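SnoK (Streptomyces nogalater, PDB 5EPA) is a carbocyclase of nogalamycin biosynthesis that binds non-heme iron(III) and 2-oxoglutarate, and probably works as a 2-oxoglutarate-dependent enzyme. Local coordinates at residues 51-56 with 89-94; 82-87 with 117-122. All coordinates share one frame; numbering follows the deposited sequence.

How the contacts relate
Contact 1 lies toward the periphery, where helix 47-64 packs on the short helical turns of 89-94; contact 2 lies deeper, where residues 82-87 fold against strand 117-122 of the large antiparallel sheet. Both have a buried apolar part, but three of the seven touching residues of contact 1 are exposed and none of contact 2. Residues 82-87 and 89-94 belong to the same connection after strand 76-81, and the contacts touch directly: Leu91 packs on Ala84 and Trp85. Their chemistry differs accordingly. Contact 1 is an aromatic ring among leucines, whereas contact 2 uses backbone and serine hydrogen bonds at a strand whose far end lines the 2-oxoglutarate pocket.

Contact 1: 51-56 with 89-94; sequences TAFRAA and PELRSL
Phe53 lies opposite Leu91 and Ala56 opposite Glu90, with CA atoms 7.1 Å and 7.0 Å apart, where helix 47-64 passes the 3-10 turn 89-91 that leads into helix 92-95. Phe53 does most of the work. Its CG stands anti to the carbonyl carbon (chi1 -73°), which starts the ring on its way from the helix toward the opposing turn. Leu94 puts CD1 over one face of that ring, 3.9 Å from the centroid and offset toward the rim on the CD2 and CE2 side, a CH-pi contact; its CB meets CE1 and CD1. Leu91 brings CD2 to 4.1 Å from Phe53 CD1, and the same methyl rests against Ala56 CB. A small alanine suits this place, since the turn comes close to the helix here, and Leu91 also touches Cys57 and Val60 farther along the same helix. At the ring's edge the neighbours are polar. Glu90 O lies near its plane, 3.6 Å from Phe53 CE1, and Ser93 OG is just as near; the Ser93 hydroxyl donates to Glu90 O at 2.7 Å, tying the turn to itself. An alanine in place of Phe53 would probably open a gap between helix and turn and deprive Leu94 CD1 of the face it packs on. The extended chain of Glu90, itself exposed, brings OE1 to 4.1 Å from Ala56 CB. With apolar groups buried and no salt bridge between the segments, the contact depends on shape and hydrophobic burial, and the weakly positive ring edge probably suits the two oxygens beside it.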
ATOM      1  N   THR A  51      13.859  -8.592 -10.387  1.00 30.00           N
ATOM      2  CA  THR A  51      14.568  -7.942 -11.477  1.00 31.64           C
ATOM      3  C   THR A  51      13.609  -7.570 -12.617  1.00 31.42           C
ATOM      4  O   THR A  51      13.683  -6.473 -13.135  1.00 31.72           O
ATOM      5  CB  THR A  51      15.658  -8.861 -12.056  1.00 33.30           C
ATOM      6  OG1 THR A  51      16.644  -9.079 -11.051  1.00 34.69           O
ATOM      7  CG2 THR A  51      16.351  -8.251 -13.296  1.00 34.36           C
ATOM      8  N   ALA A  52      12.752  -8.496 -13.002  1.00 31.18           N
ATOM      9  CA  ALA A  52      11.822  -8.270 -14.130  1.00 31.29           C
ATOM     10  C   ALA A  52      10.766  -7.218 -13.777  1.00 30.35           C
ATOM     11  O   ALA A  52      10.489  -6.331 -14.560  1.00 30.01           O
ATOM     12  CB  ALA A  52      11.140  -9.562 -14.548  1.00 31.48           C
ATOM     13  N   PHE A  53      10.229  -7.281 -12.562  1.00 29.81           N
ATOM     14  CA  PHE A  53       9.209  -6.318 -12.160  1.00 28.74           C
ATOM     15  C   PHE A  53       9.819  -4.947 -11.950  1.00 28.67           C
ATOM     16  O   PHE A  53       9.217  -3.934 -12.323  1.00 28.00           O
ATOM     17  CB  PHE A  53       8.436  -6.780 -10.923  1.00 27.83           C
ATOM     18  CG  PHE A  53       7.487  -7.887 -11.198  1.00 28.42           C
ATOM     19  CD1 PHE A  53       6.600  -7.801 -12.246  1.00 29.25           C
ATOM     20  CD2 PHE A  53       7.483  -9.022 -10.438  1.00 29.21           C
ATOM     21  CE1 PHE A  53       5.744  -8.861 -12.557  1.00 30.01           C
ATOM     22  CE2 PHE A  53       6.615 -10.082 -10.729  1.00 30.24           C
ATOM     23  CZ  PHE A  53       5.750  -9.997 -11.795  1.00 30.11           C
ATOM     24  N   ARG A  54      11.011  -4.889 -11.367  1.00 29.51           N
ATOM     25  CA  ARG A  54      11.671  -3.592 -11.210  1.00 30.28           C
ATOM     26  C   ARG A  54      11.935  -2.932 -12.581  1.00 30.08           C
ATOM     27  O   ARG A  54      11.746  -1.738 -12.742  1.00 29.19           O
ATOM     28  CB  ARG A  54      12.977  -3.721 -10.462  1.00 32.80           C
ATOM     29  CG  ARG A  54      13.663  -2.395 -10.282  1.00 35.36           C
ATOM     30  CD  ARG A  54      14.900  -2.526  -9.413  1.00 39.21           C
ATOM     31  NE  ARG A  54      15.546  -1.211  -9.279  1.00 42.55           N
ATOM     32  CZ  ARG A  54      16.667  -0.997  -8.593  1.00 45.31           C
ATOM     33  NH1 ARG A  54      17.271  -2.009  -7.949  1.00 47.42           N
ATOM     34  NH2 ARG A  54      17.178   0.222  -8.522  1.00 45.12           N
ATOM     35  N   ALA A  55      12.387  -3.716 -13.545  1.00 29.93           N
ATOM     36  CA  ALA A  55      12.664  -3.195 -14.877  1.00 30.54           C
ATOM     37  C   ALA A  55      11.407  -2.636 -15.548  1.00 29.51           C
ATOM     38  O   ALA A  55      11.446  -1.602 -16.198  1.00 29.46           O
ATOM     39  CB  ALA A  55      13.307  -4.269 -15.779  1.00 31.59           C
ATOM     40  N   ALA A  56      10.310  -3.352 -15.402  1.00 28.75           N
ATOM     41  CA  ALA A  56       9.004  -2.907 -15.942  1.00 27.94           C
ATOM     42  C   ALA A  56       8.542  -1.619 -15.294  1.00 27.08           C
ATOM     43  O   ALA A  56       8.105  -0.708 -15.968  1.00 27.07           O
ATOM     44  CB  ALA A  56       7.968  -3.979 -15.737  1.00 27.54           C
ATOM     45  N   PRO A  89       1.959  -3.948 -19.666  1.00 33.84           N
ATOM     46  CA  PRO A  89       1.414  -5.314 -19.800  1.00 34.67           C
ATOM     47  C   PRO A  89       1.889  -6.310 -18.709  1.00 34.48           C
ATOM     48  O   PRO A  89       1.086  -7.075 -18.215  1.00 34.46           O
ATOM     49  CB  PRO A  89       1.925  -5.771 -21.159  1.00 36.32           C
ATOM     50  CG  PRO A  89       2.228  -4.508 -21.904  1.00 36.68           C
ATOM     51  CD  PRO A  89       2.589  -3.460 -20.895  1.00 35.02           C
ATOM     52  N   GLU A  90       3.184  -6.343 -18.413  1.00 33.85           N
ATOM     53  CA  GLU A  90       3.760  -7.289 -17.451  1.00 34.45           C
ATOM     54  C   GLU A  90       3.340  -7.074 -15.997  1.00 31.42           C
ATOM     55  O   GLU A  90       3.465  -7.992 -15.194  1.00 30.67           O
ATOM     56  CB  GLU A  90       5.298  -7.296 -17.513  1.00 36.99           C
ATOM     57  CG  GLU A  90       5.846  -8.026 -18.748  1.00 42.54           C
ATOM     58  CD  GLU A  90       7.343  -7.759 -19.027  1.00 46.68           C
ATOM     59  OE1 GLU A  90       8.055  -7.335 -18.039  1.00 54.22           O
ATOM     60  OE2 GLU A  90       7.796  -7.956 -20.188  1.00 43.03           O
ATOM     61  N   LEU A  91       2.800  -5.903 -15.660  1.00 29.67           N
ATOM     62  CA  LEU A  91       2.472  -5.628 -14.246  1.00 28.31           C
ATOM     63  C   LEU A  91       1.164  -6.252 -13.793  1.00 28.34           C
ATOM     64  O   LEU A  91       0.871  -6.294 -12.600  1.00 26.16           O
ATOM     65  CB  LEU A  91       2.491  -4.136 -13.951  1.00 26.81           C
ATOM     66  CG  LEU A  91       3.888  -3.551 -14.036  1.00 26.30           C
ATOM     67  CD1 LEU A  91       3.847  -2.066 -13.783  1.00 25.22           C
ATOM     68  CD2 LEU A  91       4.860  -4.227 -13.080  1.00 26.00           C
ATOM     69  N   ARG A  92       0.356  -6.713 -14.738  1.00 29.17           N
ATOM     70  CA  ARG A  92      -0.841  -7.451 -14.381  1.00 29.91           C
ATOM     71  C   ARG A  92      -0.443  -8.669 -13.572  1.00 29.49           C
ATOM     72  O   ARG A  92      -1.169  -9.075 -12.678  1.00 28.40           O
ATOM     73  CB  ARG A  92      -1.622  -7.883 -15.662  1.00 31.35           C
ATOM     74  CG  ARG A  92      -2.870  -8.739 -15.419  1.00 32.66           C
ATOM     75  CD  ARG A  92      -3.521  -9.135 -16.772  1.00 35.10           C
ATOM     76  NE  ARG A  92      -4.061  -7.939 -17.388  1.00 35.54           N
ATOM     77  CZ  ARG A  92      -5.273  -7.456 -17.141  1.00 36.24           C
ATOM     78  NH1 ARG A  92      -6.131  -8.124 -16.361  1.00 36.09           N
ATOM     79  NH2 ARG A  92      -5.652  -6.313 -17.718  1.00 36.56           N
ATOM     80  N   SER A  93       0.672  -9.274 -13.953  1.00 30.07           N
ATOM     81  CA  SER A  93       1.120 -10.512 -13.324  1.00 31.14           C
ATOM     82  C   SER A  93       1.785 -10.227 -11.971  1.00 30.25           C
ATOM     83  O   SER A  93       2.103 -11.131 -11.270  1.00 30.69           O
ATOM     84  CB  SER A  93       2.064 -11.290 -14.263  1.00 32.80           C
ATOM     85  OG  SER A  93       3.261 -10.548 -14.458  1.00 33.16           O
ATOM     86  N   LEU A  94       1.959  -8.956 -11.637  1.00 29.19           N
ATOM     87  CA  LEU A  94       2.368  -8.552 -10.321  1.00 29.05           C
ATOM     88  C   LEU A  94       1.170  -8.418  -9.399  1.00 28.48           C
ATOM     89  O   LEU A  94       1.157  -9.015  -8.340  1.00 29.15           O
ATOM     90  CB  LEU A  94       3.132  -7.218 -10.349  1.00 29.13           C
ATOM     91  CG  LEU A  94       3.686  -6.717  -9.036  1.00 29.42           C
ATOM     92  CD1 LEU A  94       4.663  -7.708  -8.418  1.00 30.57           C
ATOM     93  CD2 LEU A  94       4.386  -5.388  -9.218  1.00 29.64           C
TER

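Contact 2: 82-87 with 117-122; sequences AQAWQK and SDILVK. With AKG (2-oxoglutaric acid), chain H.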
ATOM      1  N   ALA A  82       0.593   6.459 -10.290  1.00 23.78           N
ATOM      2  CA  ALA A  82      -0.668   5.862  -9.833  1.00 23.28           C
ATOM      3  C   ALA A  82      -1.283   4.977 -10.943  1.00 23.53           C
ATOM      4  O   ALA A  82      -0.918   5.077 -12.098  1.00 22.89           O
ATOM      5  CB  ALA A  82      -1.636   6.954  -9.455  1.00 23.58           C
ATOM      6  N   GLN A  83      -2.181   4.070 -10.540  1.00 23.76           N
ATOM      7  CA  GLN A  83      -2.779   3.071 -11.452  1.00 24.31           C
ATOM      8  C   GLN A  83      -1.695   2.378 -12.270  1.00 24.18           C
ATOM      9  O   GLN A  83      -1.851   2.106 -13.463  1.00 24.53           O
ATOM     10  CB  GLN A  83      -3.787   3.719 -12.393  1.00 25.32           C
ATOM     11  CG  GLN A  83      -5.102   4.100 -11.731  1.00 26.29           C
ATOM     12  CD  GLN A  83      -4.964   5.264 -10.770  1.00 26.80           C
ATOM     13  OE1 GLN A  83      -5.257   5.137  -9.576  1.00 28.82           O
ATOM     14  NE2 GLN A  83      -4.516   6.401 -11.271  1.00 26.84           N
ATOM     15  N   ALA A  84      -0.592   2.116 -11.610  1.00 23.05           N
ATOM     16  CA  ALA A  84       0.632   1.761 -12.286  1.00 23.18           C
ATOM     17  C   ALA A  84       0.544   0.456 -13.030  1.00 23.51           C
ATOM     18  O   ALA A  84       1.103   0.332 -14.117  1.00 24.09           O
ATOM     19  CB  ALA A  84       1.812   1.704 -11.278  1.00 23.04           C
ATOM     20  N   TRP A  85      -0.145  -0.522 -12.451  1.00 23.12           N
ATOM     21  CA  TRP A  85      -0.216  -1.844 -13.045  1.00 23.57           C
ATOM     22  C   TRP A  85      -0.901  -1.824 -14.398  1.00 24.36           C
ATOM     23  O   TRP A  85      -0.685  -2.699 -15.206  1.00 24.74           O
ATOM     24  CB  TRP A  85      -0.911  -2.840 -12.143  1.00 23.27           C
ATOM     25  CG  TRP A  85      -2.392  -2.707 -12.118  1.00 23.53           C
ATOM     26  CD1 TRP A  85      -3.131  -1.953 -11.258  1.00 23.04           C
ATOM     27  CD2 TRP A  85      -3.330  -3.409 -12.947  1.00 24.37           C
ATOM     28  NE1 TRP A  85      -4.472  -2.085 -11.533  1.00 23.48           N
ATOM     29  CE2 TRP A  85      -4.623  -2.992 -12.547  1.00 24.16           C
ATOM     30  CE3 TRP A  85      -3.203  -4.313 -14.035  1.00 25.26           C
ATOM     31  CZ2 TRP A  85      -5.766  -3.448 -13.170  1.00 25.03           C
ATOM     32  CZ3 TRP A  85      -4.347  -4.784 -14.646  1.00 25.84           C
ATOM     33  CH2 TRP A  85      -5.621  -4.347 -14.228  1.00 26.19           C
ATOM     34  N   GLN A  86      -1.744  -0.820 -14.627  1.00 25.12           N
ATOM     35  CA  GLN A  86      -2.518  -0.714 -15.885  1.00 26.16           C
ATOM     36  C   GLN A  86      -1.632  -0.216 -16.978  1.00 27.33           C
ATOM     37  O   GLN A  86      -2.027  -0.226 -18.138  1.00 28.73           O
ATOM     38  CB  GLN A  86      -3.669   0.277 -15.736  1.00 26.50           C
ATOM     39  CG  GLN A  86      -4.740  -0.114 -14.746  1.00 26.98           C
ATOM     40  CD  GLN A  86      -5.766   0.983 -14.485  1.00 28.47           C
ATOM     41  OE1 GLN A  86      -5.918   1.926 -15.277  1.00 30.43           O
ATOM     42  NE2 GLN A  86      -6.489   0.870 -13.370  1.00 28.75           N
ATOM     43  N   LYS A  87      -0.440   0.261 -16.632  1.00 27.99           N
ATOM     44  CA  LYS A  87       0.386   1.034 -17.580  1.00 29.42           C
ATOM     45  C   LYS A  87       1.563   0.259 -18.154  1.00 30.26           C
ATOM     46  O   LYS A  87       2.371   0.800 -18.900  1.00 30.04           O
ATOM     47  CB  LYS A  87       0.833   2.338 -16.924  1.00 30.21           C
ATOM     48  CG  LYS A  87      -0.338   3.299 -16.824  1.00 31.36           C
ATOM     49  CD  LYS A  87      -0.167   4.389 -15.805  1.00 32.27           C
ATOM     50  CE  LYS A  87      -1.484   5.150 -15.657  1.00 33.24           C
ATOM     51  NZ  LYS A  87      -1.314   6.255 -14.670  1.00 34.85           N
ATOM     52  N   SER A 117      -2.653   0.205  -8.104  1.00 24.37           N
ATOM     53  CA  SER A 117      -1.306   0.039  -7.595  1.00 25.13           C
ATOM     54  C   SER A 117      -0.511   1.297  -7.825  1.00 26.44           C
ATOM     55  O   SER A 117      -0.868   2.116  -8.696  1.00 27.67           O
ATOM     56  CB  SER A 117      -0.632  -1.182  -8.227  1.00 25.75           C
ATOM     57  OG  SER A 117      -0.082  -0.922  -9.502  1.00 24.17           O
ATOM     58  N   ASP A 118       0.582   1.422  -7.094  1.00 26.20           N
ATOM     59  CA  ASP A 118       1.464   2.552  -7.263  1.00 28.52           C
ATOM     60  C   ASP A 118       2.917   2.122  -7.284  1.00 27.01           C
ATOM     61  O   ASP A 118       3.327   1.265  -6.501  1.00 26.64           O
ATOM     62  CB  ASP A 118       1.335   3.526  -6.103  1.00 31.08           C
ATOM     63  CG  ASP A 118       0.028   4.270  -6.112  1.00 36.22           C
ATOM     64  OD1 ASP A 118      -0.988   3.685  -5.697  1.00 41.19           O
ATOM     65  OD2 ASP A 118       0.014   5.457  -6.508  1.00 39.57           O
ATOM     66  N   ILE A 119       3.698   2.756  -8.143  1.00 25.07           N
ATOM     67  CA  ILE A 119       5.129   2.674  -8.034  1.00 24.07           C
ATOM     68  C   ILE A 119       5.525   3.687  -6.973  1.00 23.42           C
ATOM     69  O   ILE A 119       5.088   4.844  -7.010  1.00 22.81           O
ATOM     70  CB  ILE A 119       5.779   2.991  -9.354  1.00 24.34           C
ATOM     71  CG1 ILE A 119       5.580   1.840 -10.344  1.00 24.13           C
ATOM     72  CG2 ILE A 119       7.272   3.204  -9.154  1.00 24.51           C
ATOM     73  CD1 ILE A 119       5.794   2.267 -11.788  1.00 24.85           C
ATOM     74  N   LEU A 120       6.320   3.256  -5.989  1.00 23.63           N
ATOM     75  CA  LEU A 120       6.619   4.103  -4.795  1.00 22.95           C
ATOM     76  C   LEU A 120       8.114   4.210  -4.538  1.00 23.66           C
ATOM     77  O   LEU A 120       8.743   3.303  -3.971  1.00 23.12           O
ATOM     78  CB  LEU A 120       5.936   3.533  -3.547  1.00 22.49           C
ATOM     79  CG  LEU A 120       4.409   3.444  -3.604  1.00 21.90           C
ATOM     80  CD1 LEU A 120       3.965   2.415  -2.561  1.00 21.40           C
ATOM     81  CD2 LEU A 120       3.731   4.784  -3.393  1.00 21.30           C
ATOM     82  N   VAL A 121       8.682   5.322  -4.989  1.00 24.57           N
ATOM     83  CA  VAL A 121      10.150   5.499  -5.041  1.00 24.91           C
ATOM     84  C   VAL A 121      10.581   6.556  -4.059  1.00 25.09           C
ATOM     85  O   VAL A 121       9.934   7.611  -3.961  1.00 25.35           O
ATOM     86  CB  VAL A 121      10.610   5.921  -6.454  1.00 25.36           C
ATOM     87  CG1 VAL A 121      12.026   6.464  -6.449  1.00 26.15           C
ATOM     88  CG2 VAL A 121      10.568   4.736  -7.401  1.00 25.90           C
ATOM     89  N   LYS A 122      11.654   6.284  -3.326  1.00 24.90           N
ATOM     90  CA  LYS A 122      12.299   7.325  -2.505  1.00 25.47           C
ATOM     91  C   LYS A 122      13.761   7.490  -2.918  1.00 25.89           C
ATOM     92  O   LYS A 122      14.529   6.566  -2.762  1.00 25.75           O
ATOM     93  CB  LYS A 122      12.232   7.022  -0.989  1.00 24.98           C
ATOM     94  CG  LYS A 122      10.882   7.308  -0.319  1.00 24.13           C
ATOM     95  CD  LYS A 122      10.995   7.138   1.201  1.00 23.84           C
ATOM     96  CE  LYS A 122       9.655   7.285   1.941  1.00 22.80           C
ATOM     97  NZ  LYS A 122       9.351   8.692   2.270  1.00 23.03           N
TER
HETATM   98  C1  AKG H 301       1.152   2.618   1.518  1.00 13.40           C
HETATM   99  O1  AKG H 301       1.578   1.637   0.857  1.00 14.55           O
HETATM  100  O2  AKG H 301      -0.026   2.777   1.936  1.00 14.12           O
HETATM  101  C2  AKG H 301       2.056   3.719   1.838  1.00 13.68           C
HETATM  102  O5  AKG H 301       1.541   4.614   2.491  1.00 16.29           O
HETATM  103  C3  AKG H 301       3.494   3.712   1.384  1.00 13.19           C
HETATM  104  C4  AKG H 301       4.285   5.007   1.591  1.00 12.89           C
HETATM  105  C5  AKG H 301       5.747   4.820   1.144  1.00 13.44           C
HETATM  106  O3  AKG H 301       6.079   3.924   0.301  1.00 13.85           O
HETATM  107  O4  AKG H 301       6.627   5.552   1.604  1.00 12.22           O
HETATM  108  O   HOH W   1      -3.074   4.514  -7.298  1.00 23.87           O
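The Trp85 indole meets Ser117 at its edge: the Ser117 backbone N lies in the ring plane beside CD1, and OG close to it, 3.7 Å from CD1. One face carries Gln86 CG, 3.6 Å above the plane and toward the rim, while Arg92 and Val95 also touch the Trp85 side chain. Ser117 opens segment 117-122, part of strand 112-122 in the major sheet of a cupin-type double-stranded beta-helix, flanked by strands 76-81 and 233-242. Just past strand 76-81 the chain turns into a 3-10 segment held by Ser117. Ala84 N donates to Ser117 O at 2.9 Å and nearly straight (171°), although it stands above the carbonyl plane. Ser117 OG, set between its backbone N and carbonyl carbon (chi1 82°), takes a weak bond from Trp85 N at 3.0 Å and also pairs with His236 NE2, so a small hydroxyl serves both loop and sheet. Ala84 CB, compact enough to lie against the strand, packs on Ile119 CG1. Asp118 OD2 comes 3.4 Å from Ala82 CA, while its OD1 accepts from a water that also donates to Gln83 OE1, an oxygen hydrogen-bonded to Ser116 OG as well. Farther along, Leu120 CD1 lines the pocket 3.9 Å from O3 of 2-oxoglutarate. Lys122 touches the ligand with carbon: CE is 3.5 Å from O4, and the bend at chi4 (-87°) places NZ, which hydrogen-bonds to Gln77 O and Thr130 OG1.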